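Local coordinates for uncharacterized protein (Eubacterium rectale, PDB 5COZ) that is of unknown function but carries a domain resembling the regulatory protein YycH and is probably exported as a lipoprotein, at residues A[223-228]-A[260-265]; A[228-231]-A[237-240]; A[232-237]-A[353-358]. One frame throughout, in Å; residues are numbered along the deposited sequence.

Interaction 1: residues A[223-228]-A[260-265]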
loop_
_atom_site.group_PDB
_atom_site.type_symbol
_atom_site.label_atom_id
_atom_site.label_comp_id
_atom_site.label_asym_id
_atom_site.label_seq_id
_atom_site.Cartn_x
_atom_site.Cartn_y
_atom_site.Cartn_z
ATOM N N ILE A 223 -6.339 -6.336 10.061
ATOM C CA ILE A 223 -5.390 -5.225 10.074
ATOM C C ILE A 223 -4.362 -5.470 8.983
ATOM O O ILE A 223 -3.768 -6.560 8.928
ATOM C CB ILE A 223 -4.763 -5.101 11.488
ATOM C CG1 ILE A 223 -5.869 -4.759 12.499
ATOM C CG2 ILE A 223 -3.649 -4.033 11.474
ATOM C CD1 ILE A 223 -5.407 -4.838 13.976
ATOM N N PRO A 224 -4.140 -4.475 8.112
ATOM C CA PRO A 224 -3.197 -4.691 7.011
ATOM C C PRO A 224 -1.747 -4.661 7.454
ATOM O O PRO A 224 -1.388 -3.891 8.364
ATOM C CB PRO A 224 -3.488 -3.523 6.056
ATOM C CG PRO A 224 -3.903 -2.395 6.973
ATOM C CD PRO A 224 -4.721 -3.118 8.079
ATOM N N TYR A 225 -0.897 -5.422 6.757
ATOM C CA TYR A 225 0.531 -5.236 6.975
ATOM C C TYR A 225 0.892 -3.816 6.553
ATOM O O TYR A 225 0.219 -3.194 5.707
ATOM C CB TYR A 225 1.396 -6.254 6.198
ATOM C CG TYR A 225 0.909 -7.663 6.288
ATOM C CD1 TYR A 225 0.936 -8.354 7.491
ATOM C CD2 TYR A 225 0.472 -8.337 5.149
ATOM C CE1 TYR A 225 0.446 -9.668 7.584
ATOM C CE2 TYR A 225 -0.008 -9.636 5.224
ATOM C CZ TYR A 225 -0.052 -10.278 6.453
ATOM O OH TYR A 225 -0.472 -11.574 6.490
ATOM N N SER A 226 1.947 -3.312 7.146
ATOM C CA SER A 226 2.369 -1.934 7.023
ATOM C C SER A 226 2.455 -1.419 5.580
ATOM O O SER A 226 3.028 -2.085 4.695
ATOM C CB SER A 226 3.719 -1.787 7.714
ATOM O OG SER A 226 4.330 -0.542 7.430
ATOM N N ARG A 227 1.897 -0.218 5.383
ATOM C CA ARG A 227 1.932 0.531 4.128
ATOM C C ARG A 227 3.024 1.602 4.171
ATOM O O ARG A 227 3.074 2.462 3.305
ATOM C CB ARG A 227 0.569 1.154 3.849
ATOM C CG ARG A 227 -0.474 0.075 3.527
ATOM C CD ARG A 227 -1.871 0.531 3.887
ATOM N NE ARG A 227 -2.363 1.683 3.130
ATOM C CZ ARG A 227 -2.729 2.850 3.674
ATOM N NH1 ARG A 227 -2.478 3.103 4.951
ATOM N NH2 ARG A 227 -3.317 3.783 2.932
ATOM N N CYS A 228 3.922 1.520 5.161
ATOM C CA CYS A 228 5.029 2.431 5.279
ATOM C C CYS A 228 6.049 2.200 4.168
ATOM O O CYS A 228 6.338 1.059 3.806
ATOM C CB CYS A 228 5.713 2.261 6.636
ATOM S SG CYS A 228 4.754 2.893 8.014
ATOM N N PRO A 260 5.198 -8.962 -0.728
ATOM C CA PRO A 260 5.524 -10.055 0.208
ATOM C C PRO A 260 4.355 -10.402 1.094
ATOM O O PRO A 260 3.631 -9.517 1.592
ATOM C CB PRO A 260 6.675 -9.476 1.045
ATOM C CG PRO A 260 7.293 -8.422 0.134
ATOM C CD PRO A 260 6.101 -7.808 -0.538
ATOM N N LEU A 261 4.153 -11.730 1.301
ATOM C CA LEU A 261 3.066 -12.239 2.118
ATOM C C LEU A 261 3.637 -13.049 3.240
ATOM O O LEU A 261 4.805 -13.452 3.194
ATOM C CB LEU A 261 2.033 -13.057 1.332
ATOM C CG LEU A 261 1.312 -12.328 0.187
ATOM C CD1 LEU A 261 0.377 -13.302 -0.551
ATOM C CD2 LEU A 261 0.524 -11.094 0.712
ATOM N N TYR A 262 2.827 -13.217 4.298
ATOM C CA TYR A 262 3.270 -13.818 5.546
ATOM C C TYR A 262 2.250 -14.780 6.075
ATOM O O TYR A 262 1.048 -14.605 5.846
ATOM C CB TYR A 262 3.531 -12.710 6.587
ATOM C CG TYR A 262 4.537 -11.696 6.089
ATOM C CD1 TYR A 262 5.904 -11.924 6.212
ATOM C CD2 TYR A 262 4.126 -10.546 5.407
ATOM C CE1 TYR A 262 6.840 -11.035 5.678
ATOM C CE2 TYR A 262 5.053 -9.683 4.824
ATOM C CZ TYR A 262 6.410 -9.912 4.992
ATOM O OH TYR A 262 7.366 -9.049 4.487
ATOM N N ASP A 263 2.724 -15.823 6.768
ATOM C CA ASP A 263 1.865 -16.846 7.368
ATOM C C ASP A 263 1.969 -16.738 8.892
ATOM O O ASP A 263 3.055 -16.845 9.449
ATOM C CB ASP A 263 2.270 -18.262 6.890
ATOM C CG ASP A 263 1.280 -19.353 7.264
ATOM O OD1 ASP A 263 0.092 -19.103 7.188
ATOM O OD2 ASP A 263 1.722 -20.450 7.677
ATOM N N TRP A 264 0.831 -16.533 9.559
ATOM C CA TRP A 264 0.803 -16.425 11.027
ATOM C C TRP A 264 1.243 -17.742 11.680
ATOM O O TRP A 264 0.642 -18.804 11.428
ATOM C CB TRP A 264 -0.607 -16.076 11.477
ATOM C CG TRP A 264 -0.724 -15.778 12.947
ATOM C CD1 TRP A 264 -0.957 -16.679 13.951
ATOM C CD2 TRP A 264 -0.697 -14.490 13.559
ATOM N NE1 TRP A 264 -1.053 -16.026 15.162
ATOM C CE2 TRP A 264 -0.909 -14.677 14.947
ATOM C CE3 TRP A 264 -0.535 -13.182 13.071
ATOM C CZ2 TRP A 264 -0.958 -13.601 15.846
ATOM C CZ3 TRP A 264 -0.598 -12.112 13.966
ATOM C CH2 TRP A 264 -0.815 -12.331 15.330
ATOM N N VAL A 265 2.221 -17.671 12.596
ATOM C CA VAL A 265 2.681 -18.884 13.257
ATOM C C VAL A 265 2.105 -18.972 14.679
ATOM O O VAL A 265 1.612 -20.039 15.093
ATOM C CB VAL A 265 4.237 -18.913 13.284
ATOM C CG1 VAL A 265 4.794 -20.056 14.162
ATOM C CG2 VAL A 265 4.767 -19.024 11.852
HETATM O O HOH W 1 -0.564 -12.831 4.081
#
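A T-shaped aromatic pair, Tyr225 with Tyr262, joins the loop leaving strand 223-224 to the first part of strand 262-272. It illustrates how two rings can bind distant pieces of chain while a hydroxyl and a water tie one ring to the backbone of the other. Tyr262 supplies the edge and Tyr225 the face: CD2 of Tyr262 stands 4.1 Å above the plane of the Tyr225 ring, over its centre. The ring centroids are 5.4 Å apart and the planes meet at 70°, close enough to perpendicular for the slightly positive C-H rim of one ring to lie over the electron-rich face of the other. In both residues CG is anti to the carbonyl carbon and beside the backbone N, with chi1 of -45° in Tyr225 and -57° in Tyr262, and this setting swings each ring into the space between the segments.

Tyr225 lies just after strand 223-224, a short strand paired with 211-220 in the antiparallel sheet, whereas Tyr262 is in strand 262-272 of the mixed sheet, placing the pair at the junction of the two. Tyr262 also makes an edge-to-face contact with Tyr315, extending the aromatic cluster, and Tyr225 packs on Ile317 of strand 314-330.

A water bridges the hydroxyl of Tyr225 to the backbone of Tyr262. The Tyr225 OH lies 2.7 Å from the oxygen of water 1, and that water donates to the backbone O of Tyr262 at 3.0 Å, linking side chain and strand beyond the ring contact. Further along the loop, OG of Ser226 accepts from the backbone N of Cys228 at 3.1 Å, an ST turn that bends the chain as it leaves Tyr225. Arg227 turns to other partners, forming salt bridges with Glu188, Glu300 and Glu304.

Interaction 2: residues A[228-231]-A[237-240]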
loop_
_atom_site.group_PDB
_atom_site.type_symbol
_atom_site.label_atom_id
_atom_site.label_comp_id
_atom_site.label_asym_id
_atom_site.label_seq_id
_atom_site.Cartn_x
_atom_site.Cartn_y
_atom_site.Cartn_z
ATOM N N CYS A 228 3.922 1.520 5.161
ATOM C CA CYS A 228 5.029 2.431 5.279
ATOM C C CYS A 228 6.049 2.200 4.168
ATOM O O CYS A 228 6.338 1.059 3.806
ATOM C CB CYS A 228 5.713 2.261 6.636
ATOM S SG CYS A 228 4.754 2.893 8.014
ATOM N N PRO A 229 6.747 3.262 3.787
ATOM C CA PRO A 229 7.933 3.100 2.923
ATOM C C PRO A 229 9.016 2.239 3.591
ATOM O O PRO A 229 9.027 2.049 4.816
ATOM C CB PRO A 229 8.475 4.538 2.830
ATOM C CG PRO A 229 7.248 5.402 2.994
ATOM C CD PRO A 229 6.467 4.680 4.083
ATOM N N GLU A 230 9.977 1.782 2.767
ATOM C CA GLU A 230 11.132 1.042 3.273
ATOM C C GLU A 230 11.811 1.840 4.396
ATOM O O GLU A 230 12.119 3.037 4.230
ATOM C CB GLU A 230 12.123 0.789 2.127
ATOM C CG GLU A 230 13.338 -0.009 2.571
ATOM C CD GLU A 230 14.365 -0.245 1.476
ATOM O OE1 GLU A 230 13.981 -0.247 0.287
ATOM O OE2 GLU A 230 15.546 -0.480 1.811
ATOM N N ASN A 231 12.110 1.168 5.505
ATOM C CA ASN A 231 12.800 1.770 6.640
ATOM C C ASN A 231 13.511 0.634 7.349
ATOM O O ASN A 231 13.055 0.090 8.361
ATOM C CB ASN A 231 11.829 2.512 7.572
ATOM C CG ASN A 231 12.526 3.254 8.698
ATOM O OD1 ASN A 231 13.722 3.073 8.962
ATOM N ND2 ASN A 231 11.755 3.983 9.494
ATOM N N TYR A 237 14.799 -5.104 7.883
ATOM C CA TYR A 237 14.957 -5.698 6.557
ATOM C C TYR A 237 14.458 -4.703 5.517
ATOM O O TYR A 237 13.998 -3.604 5.898
ATOM C CB TYR A 237 14.193 -7.040 6.472
ATOM C CG TYR A 237 12.679 -6.914 6.401
ATOM C CD1 TYR A 237 11.935 -6.544 7.518
ATOM C CD2 TYR A 237 11.991 -7.191 5.221
ATOM C CE1 TYR A 237 10.550 -6.404 7.454
ATOM C CE2 TYR A 237 10.597 -7.080 5.151
ATOM C CZ TYR A 237 9.887 -6.683 6.268
ATOM O OH TYR A 237 8.523 -6.531 6.208
ATOM N N ALA A 238 14.629 -5.015 4.215
ATOM C CA ALA A 238 14.164 -4.125 3.161
ATOM C C ALA A 238 12.654 -4.281 3.005
ATOM O O ALA A 238 12.172 -4.960 2.086
ATOM C CB ALA A 238 14.898 -4.426 1.855
ATOM N N ASN A 239 11.892 -3.683 3.949
ATOM C CA ASN A 239 10.431 -3.780 3.908
ATOM C C ASN A 239 9.907 -2.935 2.752
ATOM O O ASN A 239 10.627 -2.103 2.177
ATOM C CB ASN A 239 9.815 -3.325 5.239
ATOM C CG ASN A 239 10.137 -1.884 5.557
ATOM O OD1 ASN A 239 11.303 -1.537 5.835
ATOM N ND2 ASN A 239 9.155 -1.005 5.422
ATOM N N GLN A 240 8.680 -3.210 2.359
ATOM C CA GLN A 240 8.064 -2.427 1.301
ATOM C C GLN A 240 6.613 -2.226 1.608
ATOM O O GLN A 240 6.047 -2.910 2.469
ATOM C CB GLN A 240 8.239 -3.081 -0.068
ATOM C CG GLN A 240 7.501 -4.366 -0.196
ATOM C CD GLN A 240 8.036 -5.150 -1.366
ATOM O OE1 GLN A 240 9.063 -5.836 -1.260
ATOM N NE2 GLN A 240 7.325 -5.092 -2.490
HETATM O O HOH W 2 6.288 -1.394 4.973
HETATM O O HOH W 3 11.978 -2.190 -0.220
#
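Asn239 closes the loop around the short helix 232-235 with its side-chain amide, which reaches two successive peptide groups of the segment 228-231. This is the tight side of the contact. The backbone N of Asn231, at the N-cap position of the helix, donates to OD1 of Asn239 at 2.8 Å in a nearly straight bond (174°). ND2 of Asn239 donates to O of Pro229 at 3.1 Å, approaching from above the carbonyl plane. With chi1 at 61°, CG of Asn239 sits between its own backbone N and carbonyl carbon, and the amide is thereby brought against the opposing chain. OD1 also bonds Thr235 OG1 and ND2 donates to water 2, so four partners, two on each atom, fix the rotation of this buried amide. Beside it, CB of Glu230 comes within 3.3 Å of O of Asn239, and CA of Glu230 makes a C-H...O contact with the same oxygen.

The outer side is looser. The carboxylate of the exposed Glu230 brings OE2 only to 4.0 Å from CB of Ala238, the centre of an inverse gamma turn. Water 3 joins the two segments there, donating to OE1 of Glu230 and to O of Asn239, each at 2.8 Å.

Interaction 3: residues A[232-237]-A[353-358]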
loop_
_atom_site.group_PDB
_atom_site.type_symbol
_atom_site.label_atom_id
_atom_site.label_comp_id
_atom_site.label_asym_id
_atom_site.label_seq_id
_atom_site.Cartn_x
_atom_site.Cartn_y
_atom_site.Cartn_z
ATOM N N GLU A 232 14.631 0.235 6.748
ATOM C CA GLU A 232 15.349 -0.935 7.212
ATOM C C GLU A 232 15.897 -0.744 8.642
ATOM O O GLU A 232 16.045 -1.731 9.367
ATOM C CB GLU A 232 16.463 -1.257 6.196
ATOM C CG GLU A 232 17.180 -2.566 6.476
ATOM C CD GLU A 232 17.890 -3.142 5.269
ATOM O OE1 GLU A 232 18.018 -2.447 4.235
ATOM O OE2 GLU A 232 18.279 -4.325 5.353
ATOM N N ALA A 233 16.162 0.515 9.073
ATOM C CA ALA A 233 16.646 0.698 10.444
ATOM C C ALA A 233 15.567 0.304 11.458
ATOM O O ALA A 233 15.886 -0.243 12.516
ATOM C CB ALA A 233 17.049 2.151 10.674
ATOM N N LEU A 234 14.307 0.577 11.113
ATOM C CA LEU A 234 13.222 0.276 12.036
ATOM C C LEU A 234 12.777 -1.185 11.951
ATOM O O LEU A 234 12.585 -1.821 12.981
ATOM C CB LEU A 234 12.051 1.188 11.685
ATOM C CG LEU A 234 10.762 1.044 12.526
ATOM C CD1 LEU A 234 11.047 1.146 14.037
ATOM C CD2 LEU A 234 9.749 2.044 12.077
ATOM N N THR A 235 12.633 -1.713 10.722
ATOM C CA THR A 235 12.069 -3.074 10.559
ATOM C C THR A 235 13.101 -4.183 10.564
ATOM O O THR A 235 12.734 -5.347 10.740
ATOM C CB THR A 235 11.294 -3.170 9.243
ATOM O OG1 THR A 235 12.256 -3.067 8.174
ATOM C CG2 THR A 235 10.230 -2.060 9.088
ATOM N N GLY A 236 14.354 -3.832 10.295
ATOM C CA GLY A 236 15.407 -4.836 10.262
ATOM C C GLY A 236 15.605 -5.475 8.899
ATOM O O GLY A 236 16.455 -6.344 8.765
ATOM N N TYR A 237 14.799 -5.104 7.883
ATOM C CA TYR A 237 14.957 -5.698 6.557
ATOM C C TYR A 237 14.458 -4.703 5.517
ATOM O O TYR A 237 13.998 -3.604 5.898
ATOM C CB TYR A 237 14.193 -7.040 6.472
ATOM C CG TYR A 237 12.679 -6.914 6.401
ATOM C CD1 TYR A 237 11.935 -6.544 7.518
ATOM C CD2 TYR A 237 11.991 -7.191 5.221
ATOM C CE1 TYR A 237 10.550 -6.404 7.454
ATOM C CE2 TYR A 237 10.597 -7.080 5.151
ATOM C CZ TYR A 237 9.887 -6.683 6.268
ATOM O OH TYR A 237 8.523 -6.531 6.208
ATOM N N GLU A 353 5.052 4.644 22.073
ATOM C CA GLU A 353 6.471 4.950 21.782
ATOM C C GLU A 353 6.568 5.447 20.344
ATOM O O GLU A 353 6.128 4.751 19.430
ATOM C CB GLU A 353 7.327 3.692 21.928
ATOM C CG GLU A 353 8.780 3.917 21.493
ATOM C CD GLU A 353 9.700 2.715 21.599
ATOM O OE1 GLU A 353 9.253 1.637 22.062
ATOM O OE2 GLU A 353 10.878 2.854 21.188
ATOM N N GLU A 354 7.197 6.602 20.152
ATOM C CA GLU A 354 7.431 7.137 18.823
ATOM C C GLU A 354 8.741 6.599 18.280
ATOM O O GLU A 354 9.788 6.725 18.932
ATOM C CB GLU A 354 7.478 8.661 18.868
ATOM C CG GLU A 354 7.485 9.187 17.449
ATOM C CD GLU A 354 7.562 10.684 17.286
ATOM O OE1 GLU A 354 8.053 11.374 18.211
ATOM O OE2 GLU A 354 7.187 11.155 16.189
ATOM N N TYR A 355 8.695 6.016 17.090
ATOM C CA TYR A 355 9.903 5.496 16.449
ATOM C C TYR A 355 10.616 6.586 15.699
ATOM O O TYR A 355 10.000 7.508 15.178
ATOM C CB TYR A 355 9.552 4.349 15.517
ATOM C CG TYR A 355 8.961 3.164 16.237
ATOM C CD1 TYR A 355 9.518 2.695 17.430
ATOM C CD2 TYR A 355 7.845 2.503 15.734
ATOM C CE1 TYR A 355 8.980 1.591 18.090
ATOM C CE2 TYR A 355 7.318 1.388 16.368
ATOM C CZ TYR A 355 7.901 0.923 17.535
ATOM O OH TYR A 355 7.388 -0.170 18.161
ATOM N N ARG A 356 11.937 6.465 15.625
ATOM C CA ARG A 356 12.797 7.409 14.913
ATOM C C ARG A 356 12.636 7.192 13.414
ATOM O O ARG A 356 12.803 6.056 12.951
ATOM C CB ARG A 356 14.255 7.169 15.371
ATOM C CG ARG A 356 15.353 7.716 14.465
ATOM C CD ARG A 356 16.730 7.393 15.014
ATOM N NE ARG A 356 17.226 6.065 14.620
ATOM C CZ ARG A 356 17.469 5.064 15.466
ATOM N NH1 ARG A 356 17.230 5.210 16.766
ATOM N NH2 ARG A 356 17.946 3.906 15.018
ATOM N N ILE A 357 12.181 8.233 12.674
ATOM C CA ILE A 357 12.061 8.136 11.212
ATOM C C ILE A 357 13.040 9.160 10.653
ATOM O O ILE A 357 12.806 10.365 10.790
ATOM C CB ILE A 357 10.620 8.336 10.627
ATOM C CG1 ILE A 357 9.527 7.518 11.376
ATOM C CG2 ILE A 357 10.611 8.052 9.099
ATOM C CD1 ILE A 357 9.660 5.981 11.374
ATOM N N GLN A 358 14.138 8.682 10.055
ATOM C CA GLN A 358 15.191 9.531 9.466
ATOM C C GLN A 358 15.069 9.604 7.939
ATOM O O GLN A 358 14.595 8.619 7.324
ATOM C CB GLN A 358 16.598 9.012 9.831
ATOM C CG GLN A 358 16.766 8.620 11.282
ATOM C CD GLN A 358 18.198 8.614 11.750
ATOM O OE1 GLN A 358 18.564 9.414 12.604
ATOM N NE2 GLN A 358 19.021 7.687 11.249
ATOM O OXT GLN A 358 15.515 10.618 7.356
#
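The C-terminal tail, running on from strand 338-348, packs against the one-turn helix 232-235 through a CH-pi contact between Leu234 and Tyr355. It is an example of a leucine that divides its two methyls between two residues of a chain end. CD1 of Leu234 sits over one face of the Tyr355 ring, 4.0 Å from the centroid and 24° off the ring normal. It is displaced toward the CB side of the ring, and its nearest atom there is CG of Tyr355 at 3.6 Å. The other methyl, CD2, meets CD1 of Ile357 at 4.0 Å, so the leucine fork spans two tail residues that lie two positions apart. A chi1 of 179° sets CG of Leu234 anti to the backbone N and extends the fork away from the helix toward the tail. The side chains of Leu234 and Tyr355 cross at about a right angle.

Helix 232-235 lies in the connection between strands 223-224 and 244-249, and its leucine also lies on Met306 and Phe308 of strand 295-311. Leu234 therefore lies between that strand and the tail, while Tyr355 packs in turn on Val346 and Asp348 of strand 338-348. With an alanine here both methyls would be missing, which would probably leave the face of Tyr355 without its CH-pi partner and a gap between the helix and Ile357.

The helix ends directly behind this contact. The backbone N of Gly236 bonds O of Glu232 at 2.9 Å, and Gly236 then leaves helical geometry with a positive phi of 89°. OG1 of Thr235 accepts from the backbone N of Tyr237 at 3.3 Å, an ST turn that leads the chain away from the tail.

Overall arrangement
The excursion from strand 223-224 to strand 244-249 runs through all three contacts. Interaction 1 ties its start to strand 262-272, interaction 2 closes it on itself, and interaction 3 packs the C-terminal tail against one side of its short helix. Interactions 2 and 3 are closest, with centres about 9 Å apart; ND2 of Asn231 packs against CD1 of Ile357 at 3.5 Å. Interactions 1 and 2 share Cys228, with centres about 12 Å apart, and the Tyr262 OH lies 3.3 Å from the Tyr237 OH, a probable hydrogen bond. Interactions 1 and 3 are about 17 Å apart, centre to centre. The sodium ion is bound elsewhere, at Gln208 and Asp210.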